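Local coordinates for protein isomaltodextranase (Arthrobacter globiformis, PDB 5AWO) that hydrolyses alpha-1,6-glucosidic linkages in dextran-like polysaccharides, removing successive isomaltose units from the non-reducing ends of the chains, at residues Y124-E136 with F159-L172. Sequence-based numbering, arbitrary orientation.
Sequences YYNPLWVHRAAVE and FFARDIGGNQLYWL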
loop_
_atom_site.group_PDB
_atom_site.type_symbol
_atom_site.label_atom_id
_atom_site.label_comp_id
_atom_site.label_asym_id
_atom_site.label_seq_id
_atom_site.Cartn_x
_atom_site.Cartn_y
_atom_site.Cartn_z
ATOM N N TYR A 124 -1.455 16.489 -5.075
ATOM C CA TYR A 124 -0.090 16.118 -5.482
ATOM C C TYR A 124 0.845 17.280 -5.161
ATOM O O TYR A 124 0.717 18.368 -5.715
ATOM C CB TYR A 124 -0.092 15.818 -6.965
ATOM C CG TYR A 124 1.242 15.560 -7.636
ATOM C CD1 TYR A 124 2.119 16.592 -7.956
ATOM C CD2 TYR A 124 1.599 14.275 -8.041
ATOM C CE1 TYR A 124 3.325 16.361 -8.598
ATOM C CE2 TYR A 124 2.786 14.062 -8.720
ATOM C CZ TYR A 124 3.635 15.098 -8.995
ATOM O OH TYR A 124 4.841 14.884 -9.658
ATOM N N TYR A 125 1.720 17.085 -4.197
ATOM C CA TYR A 125 2.826 18.019 -3.991
ATOM C C TYR A 125 3.900 17.374 -3.146
ATOM O O TYR A 125 3.638 16.498 -2.351
ATOM C CB TYR A 125 2.369 19.355 -3.341
ATOM C CG TYR A 125 3.199 20.515 -3.844
ATOM C CD1 TYR A 125 2.996 21.036 -5.120
ATOM C CD2 TYR A 125 4.180 21.116 -3.037
ATOM C CE1 TYR A 125 3.775 22.063 -5.619
ATOM C CE2 TYR A 125 4.972 22.132 -3.535
ATOM C CZ TYR A 125 4.755 22.623 -4.812
ATOM O OH TYR A 125 5.551 23.646 -5.280
ATOM N N ASN A 126 5.123 17.863 -3.333
ATOM C CA ASN A 126 6.259 17.415 -2.545
ATOM C C ASN A 126 6.659 18.590 -1.662
ATOM O O ASN A 126 7.055 19.626 -2.177
ATOM C CB ASN A 126 7.410 16.972 -3.457
ATOM C CG ASN A 126 8.557 16.361 -2.686
ATOM O OD1 ASN A 126 8.849 16.801 -1.555
ATOM N ND2 ASN A 126 9.221 15.342 -3.251
ATOM N N PRO A 127 6.553 18.427 -0.331
ATOM C CA PRO A 127 6.798 19.583 0.553
ATOM C C PRO A 127 8.264 19.942 0.714
ATOM O O PRO A 127 8.572 20.884 1.476
ATOM C CB PRO A 127 6.182 19.147 1.854
ATOM C CG PRO A 127 6.380 17.659 1.858
ATOM C CD PRO A 127 6.188 17.232 0.432
ATOM N N LEU A 128 9.162 19.253 0.005
ATOM C CA LEU A 128 10.538 19.698 -0.121
ATOM C C LEU A 128 10.785 20.565 -1.348
ATOM O O LEU A 128 11.929 20.974 -1.607
ATOM C CB LEU A 128 11.536 18.532 -0.050
ATOM C CG LEU A 128 11.986 18.382 1.423
ATOM C CD1 LEU A 128 10.923 17.732 2.269
ATOM C CD2 LEU A 128 13.260 17.577 1.510
ATOM N N TRP A 129 9.742 20.846 -2.120
ATOM C CA TRP A 129 9.829 21.812 -3.189
ATOM C C TRP A 129 9.660 23.197 -2.592
ATOM O O TRP A 129 8.750 23.413 -1.762
ATOM C CB TRP A 129 8.784 21.597 -4.298
ATOM C CG TRP A 129 9.105 20.476 -5.249
ATOM C CD1 TRP A 129 10.329 20.071 -5.650
ATOM C CD2 TRP A 129 8.163 19.640 -5.912
ATOM N NE1 TRP A 129 10.210 19.004 -6.539
ATOM C CE2 TRP A 129 8.888 18.722 -6.700
ATOM C CE3 TRP A 129 6.769 19.584 -5.926
ATOM C CZ2 TRP A 129 8.263 17.761 -7.496
ATOM C CZ3 TRP A 129 6.147 18.605 -6.686
ATOM C CH2 TRP A 129 6.897 17.702 -7.464
ATOM N N VAL A 130 10.497 24.122 -3.046
ATOM C CA VAL A 130 10.367 25.526 -2.691
ATOM C C VAL A 130 10.316 26.318 -3.991
ATOM O O VAL A 130 11.282 26.271 -4.785
ATOM C CB VAL A 130 11.568 25.977 -1.826
ATOM C CG1 VAL A 130 11.326 27.376 -1.300
ATOM C CG2 VAL A 130 11.832 25.013 -0.674
ATOM N N HIS A 131 9.238 27.034 -4.241
ATOM C CA HIS A 131 9.114 27.699 -5.535
ATOM C C HIS A 131 10.072 28.879 -5.644
ATOM O O HIS A 131 10.198 29.665 -4.707
ATOM C CB HIS A 131 7.692 28.180 -5.816
ATOM C CG HIS A 131 7.414 28.316 -7.271
ATOM N ND1 HIS A 131 7.948 29.325 -8.048
ATOM C CD2 HIS A 131 6.787 27.481 -8.133
ATOM C CE1 HIS A 131 7.575 29.160 -9.302
ATOM N NE2 HIS A 131 6.883 28.033 -9.382
ATOM N N ARG A 132 10.701 29.037 -6.800
ATOM C CA ARG A 132 11.606 30.153 -7.033
ATOM C C ARG A 132 10.913 31.504 -6.779
ATOM O O ARG A 132 11.545 32.431 -6.268
ATOM C CB ARG A 132 12.157 30.092 -8.455
ATOM C CG ARG A 132 13.214 31.108 -8.785
ATOM C CD ARG A 132 13.723 30.821 -10.183
ATOM N NE ARG A 132 14.729 31.774 -10.626
ATOM C CZ ARG A 132 15.529 31.595 -11.673
ATOM N NH1 ARG A 132 15.447 30.490 -12.404
ATOM N NH2 ARG A 132 16.421 32.534 -12.000
ATOM N N ALA A 133 9.637 31.624 -7.088
ATOM C CA ALA A 133 8.909 32.891 -6.864
ATOM C C ALA A 133 8.823 33.223 -5.374
ATOM O O ALA A 133 8.776 34.402 -4.973
ATOM C CB ALA A 133 7.519 32.832 -7.476
ATOM N N ALA A 134 8.745 32.195 -4.539
ATOM C CA ALA A 134 8.686 32.440 -3.104
ATOM C C ALA A 134 10.066 32.807 -2.575
ATOM O O ALA A 134 10.191 33.678 -1.705
ATOM C CB ALA A 134 8.130 31.229 -2.367
ATOM N N VAL A 135 11.093 32.127 -3.059
ATOM C CA VAL A 135 12.484 32.474 -2.757
ATOM C C VAL A 135 12.786 33.933 -3.097
ATOM O O VAL A 135 13.465 34.624 -2.327
ATOM C CB VAL A 135 13.452 31.502 -3.478
ATOM C CG1 VAL A 135 14.884 32.037 -3.477
ATOM C CG2 VAL A 135 13.390 30.142 -2.806
ATOM N N GLU A 136 12.255 34.394 -4.219
ATOM C CA GLU A 136 12.551 35.726 -4.754
ATOM C C GLU A 136 11.744 36.833 -4.086
ATOM O O GLU A 136 11.987 38.008 -4.350
ATOM C CB GLU A 136 12.354 35.714 -6.278
ATOM C CG GLU A 136 13.491 34.954 -6.932
ATOM C CD GLU A 136 13.335 34.769 -8.426
ATOM O OE1 GLU A 136 12.284 35.135 -8.977
ATOM O OE2 GLU A 136 14.267 34.213 -9.019
ATOM N N PHE A 159 18.190 23.346 -8.071
ATOM C CA PHE A 159 16.871 23.226 -8.669
ATOM C C PHE A 159 16.491 21.778 -8.880
ATOM O O PHE A 159 17.324 20.920 -9.233
ATOM C CB PHE A 159 16.779 23.919 -10.029
ATOM C CG PHE A 159 16.894 25.406 -9.930
ATOM C CD1 PHE A 159 15.879 26.162 -9.346
ATOM C CD2 PHE A 159 18.011 26.049 -10.399
ATOM C CE1 PHE A 159 15.988 27.545 -9.235
ATOM C CE2 PHE A 159 18.111 27.437 -10.311
ATOM C CZ PHE A 159 17.112 28.175 -9.730
ATOM N N PHE A 160 15.220 21.508 -8.616
ATOM C CA PHE A 160 14.601 20.284 -9.097
ATOM C C PHE A 160 14.818 20.181 -10.602
ATOM O O PHE A 160 14.536 21.126 -11.345
ATOM C CB PHE A 160 13.104 20.340 -8.769
ATOM C CG PHE A 160 12.285 19.305 -9.489
ATOM C CD1 PHE A 160 12.469 17.961 -9.222
ATOM C CD2 PHE A 160 11.361 19.681 -10.417
ATOM C CE1 PHE A 160 11.714 17.001 -9.893
ATOM C CE2 PHE A 160 10.609 18.742 -11.093
ATOM C CZ PHE A 160 10.795 17.398 -10.831
ATOM N N ALA A 161 15.306 19.020 -11.043
ATOM C CA ALA A 161 15.523 18.740 -12.475
ATOM C C ALA A 161 16.542 19.669 -13.130
ATOM O O ALA A 161 16.500 19.862 -14.337
ATOM C CB ALA A 161 14.201 18.749 -13.243
ATOM N N ARG A 162 17.437 20.228 -12.326
ATOM C CA ARG A 162 18.449 21.181 -12.801
ATOM C C ARG A 162 19.129 20.721 -14.082
ATOM O O ARG A 162 19.323 21.505 -15.013
ATOM C CB ARG A 162 19.485 21.343 -11.700
ATOM C CG ARG A 162 20.701 22.200 -12.009
ATOM C CD ARG A 162 21.694 22.093 -10.867
ATOM N NE ARG A 162 22.331 20.778 -10.803
ATOM C CZ ARG A 162 23.169 20.370 -9.858
ATOM N NH1 ARG A 162 23.492 21.160 -8.849
ATOM N NH2 ARG A 162 23.684 19.149 -9.924
ATOM N N ASP A 163 19.492 19.448 -14.136
ATOM C CA ASP A 163 20.354 18.998 -15.223
ATOM C C ASP A 163 19.618 18.731 -16.518
ATOM O O ASP A 163 20.264 18.528 -17.548
ATOM C CB ASP A 163 21.177 17.798 -14.783
ATOM C CG ASP A 163 22.029 18.099 -13.587
ATOM O OD1 ASP A 163 22.681 19.170 -13.552
ATOM O OD2 ASP A 163 22.066 17.292 -12.654
ATOM N N ILE A 164 18.287 18.752 -16.492
ATOM C CA ILE A 164 17.486 18.643 -17.702
ATOM C C ILE A 164 16.681 19.914 -17.939
ATOM O O ILE A 164 15.640 19.915 -18.603
ATOM C CB ILE A 164 16.611 17.364 -17.691
ATOM C CG1 ILE A 164 15.722 17.282 -16.448
ATOM C CG2 ILE A 164 17.500 16.134 -17.779
ATOM C CD1 ILE A 164 14.621 16.250 -16.597
ATOM N N GLY A 165 17.170 21.016 -17.364
ATOM C CA GLY A 165 16.597 22.322 -17.645
ATOM C C GLY A 165 15.701 22.933 -16.576
ATOM O O GLY A 165 15.218 24.045 -16.763
ATOM N N GLY A 166 15.484 22.235 -15.465
ATOM C CA GLY A 166 14.583 22.750 -14.424
ATOM C C GLY A 166 15.167 23.970 -13.727
ATOM O O GLY A 166 16.336 23.969 -13.328
ATOM N N ASN A 167 14.334 25.001 -13.592
ATOM C CA ASN A 167 14.775 26.204 -12.903
ATOM C C ASN A 167 13.663 26.965 -12.205
ATOM O O ASN A 167 13.785 28.176 -11.956
ATOM C CB ASN A 167 15.536 27.095 -13.891
ATOM C CG ASN A 167 14.633 27.761 -14.907
ATOM O OD1 ASN A 167 13.449 27.452 -15.049
ATOM N ND2 ASN A 167 15.208 28.718 -15.634
ATOM N N GLN A 168 12.592 26.252 -11.839
ATOM C CA GLN A 168 11.433 26.875 -11.221
ATOM C C GLN A 168 11.183 26.425 -9.787
ATOM O O GLN A 168 10.568 27.175 -9.012
ATOM C CB GLN A 168 10.180 26.638 -12.059
ATOM C CG GLN A 168 10.258 27.338 -13.428
ATOM C CD GLN A 168 10.362 28.852 -13.301
ATOM O OE1 GLN A 168 11.286 29.474 -13.838
ATOM N NE2 GLN A 168 9.429 29.449 -12.591
ATOM N N LEU A 169 11.599 25.210 -9.435
ATOM C CA LEU A 169 11.430 24.684 -8.096
ATOM C C LEU A 169 12.789 24.357 -7.524
ATOM O O LEU A 169 13.602 23.676 -8.177
ATOM C CB LEU A 169 10.599 23.375 -8.125
ATOM C CG LEU A 169 9.172 23.468 -8.670
ATOM C CD1 LEU A 169 8.552 22.099 -8.910
ATOM C CD2 LEU A 169 8.306 24.279 -7.738
ATOM N N TYR A 170 13.099 24.861 -6.329
ATOM C CA TYR A 170 14.263 24.405 -5.617
ATOM C C TYR A 170 13.968 23.142 -4.848
ATOM O O TYR A 170 12.826 22.935 -4.413
ATOM C CB TYR A 170 14.723 25.449 -4.584
ATOM C CG TYR A 170 15.352 26.686 -5.150
ATOM C CD1 TYR A 170 14.588 27.799 -5.480
ATOM C CD2 TYR A 170 16.727 26.756 -5.344
ATOM C CE1 TYR A 170 15.182 28.944 -6.012
ATOM C CE2 TYR A 170 17.319 27.897 -5.871
ATOM C CZ TYR A 170 16.538 28.982 -6.192
ATOM O OH TYR A 170 17.123 30.125 -6.717
ATOM N N TRP A 171 14.981 22.322 -4.608
ATOM C CA TRP A 171 14.903 21.359 -3.541
ATOM C C TRP A 171 15.327 22.043 -2.239
ATOM O O TRP A 171 16.343 22.734 -2.185
ATOM C CB TRP A 171 15.822 20.167 -3.781
ATOM C CG TRP A 171 15.326 19.144 -4.766
ATOM C CD1 TRP A 171 15.990 18.691 -5.875
ATOM C CD2 TRP A 171 14.114 18.379 -4.688
ATOM N NE1 TRP A 171 15.258 17.738 -6.504
ATOM C CE2 TRP A 171 14.104 17.512 -5.800
ATOM C CE3 TRP A 171 13.043 18.339 -3.797
ATOM C CZ2 TRP A 171 13.057 16.607 -6.044
ATOM C CZ3 TRP A 171 12.001 17.441 -4.035
ATOM C CH2 TRP A 171 12.007 16.594 -5.160
ATOM N N LEU A 172 14.532 21.849 -1.202
ATOM C CA LEU A 172 14.830 22.344 0.137
ATOM C C LEU A 172 16.126 21.800 0.659
ATOM O O LEU A 172 16.423 20.645 0.464
ATOM C CB LEU A 172 13.688 21.919 1.069
ATOM C CG LEU A 172 13.900 22.156 2.572
ATOM C CD1 LEU A 172 13.874 23.638 2.816
ATOM C CD2 LEU A 172 12.832 21.436 3.374
HETATM O O HOH W 1 15.911 32.415 -6.835
#
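Trp129 carries Leu169 CD1 over one face of its indole, 3.9 Å from the centroid of the five-membered ring in a CH-pi contact, while Asn126 CB lies on the opposite face. Tyr124 CE1 and Tyr125 CE2 lie at its edge, and Trp129 CE3 sits over the centre of the Tyr125 ring. The indole's NE1 side points edge-on at the face of Phe160, planes 61° apart; Ala161 CB covers that ring's other face. The five-membered ring also forms an offset stack with the six-membered ring of Trp171, centroids 4.4 Å apart. Trp129 and Trp171 are a non-hydrogen-bonded pair, leaving the same face of the sheet, and with CG anti to the carbonyl carbon in each (chi1 -77° and -78°) the indoles run side by side. Gln168 O lies over the His131 ring. On the sheet's other face, Tyr170 packs against Val130 and Val135, with Phe159 CE1 over its ring. Between the two layers, strands 129-131 and 169-172 pair antiparallel: Val130 and Tyr170 exchange both backbone bonds, and Leu172 N donates to Leu128 O. Arg132 N extends the ladder to Gln168 O at 2.9 Å. The extended Arg132 side chain brings NH1 within 2.9 Å of Asn167 O, in the carbonyl plane and on a lone pair, while NE forms a salt bridge with Glu136 OE2, which a water joins to Tyr170 OH. A leucine in its place would probably leave Asn167 O without this donor and Glu136 without its charged mate. N-cap His131 accepts from Ala133 N with ND1; its NE2 bonds to Glu85 O. Trp129 comes to about 5 Å (side chain to side chain) from Asp201, the probable nucleophile, which is hydrogen-bonded by Asn126 ND2 at O and Tyr124 OH at OD2. The pair illustrates how a small antiparallel sheet, inserted after strand 120-124 of a GH27 TIM barrel, can probably wall an active site.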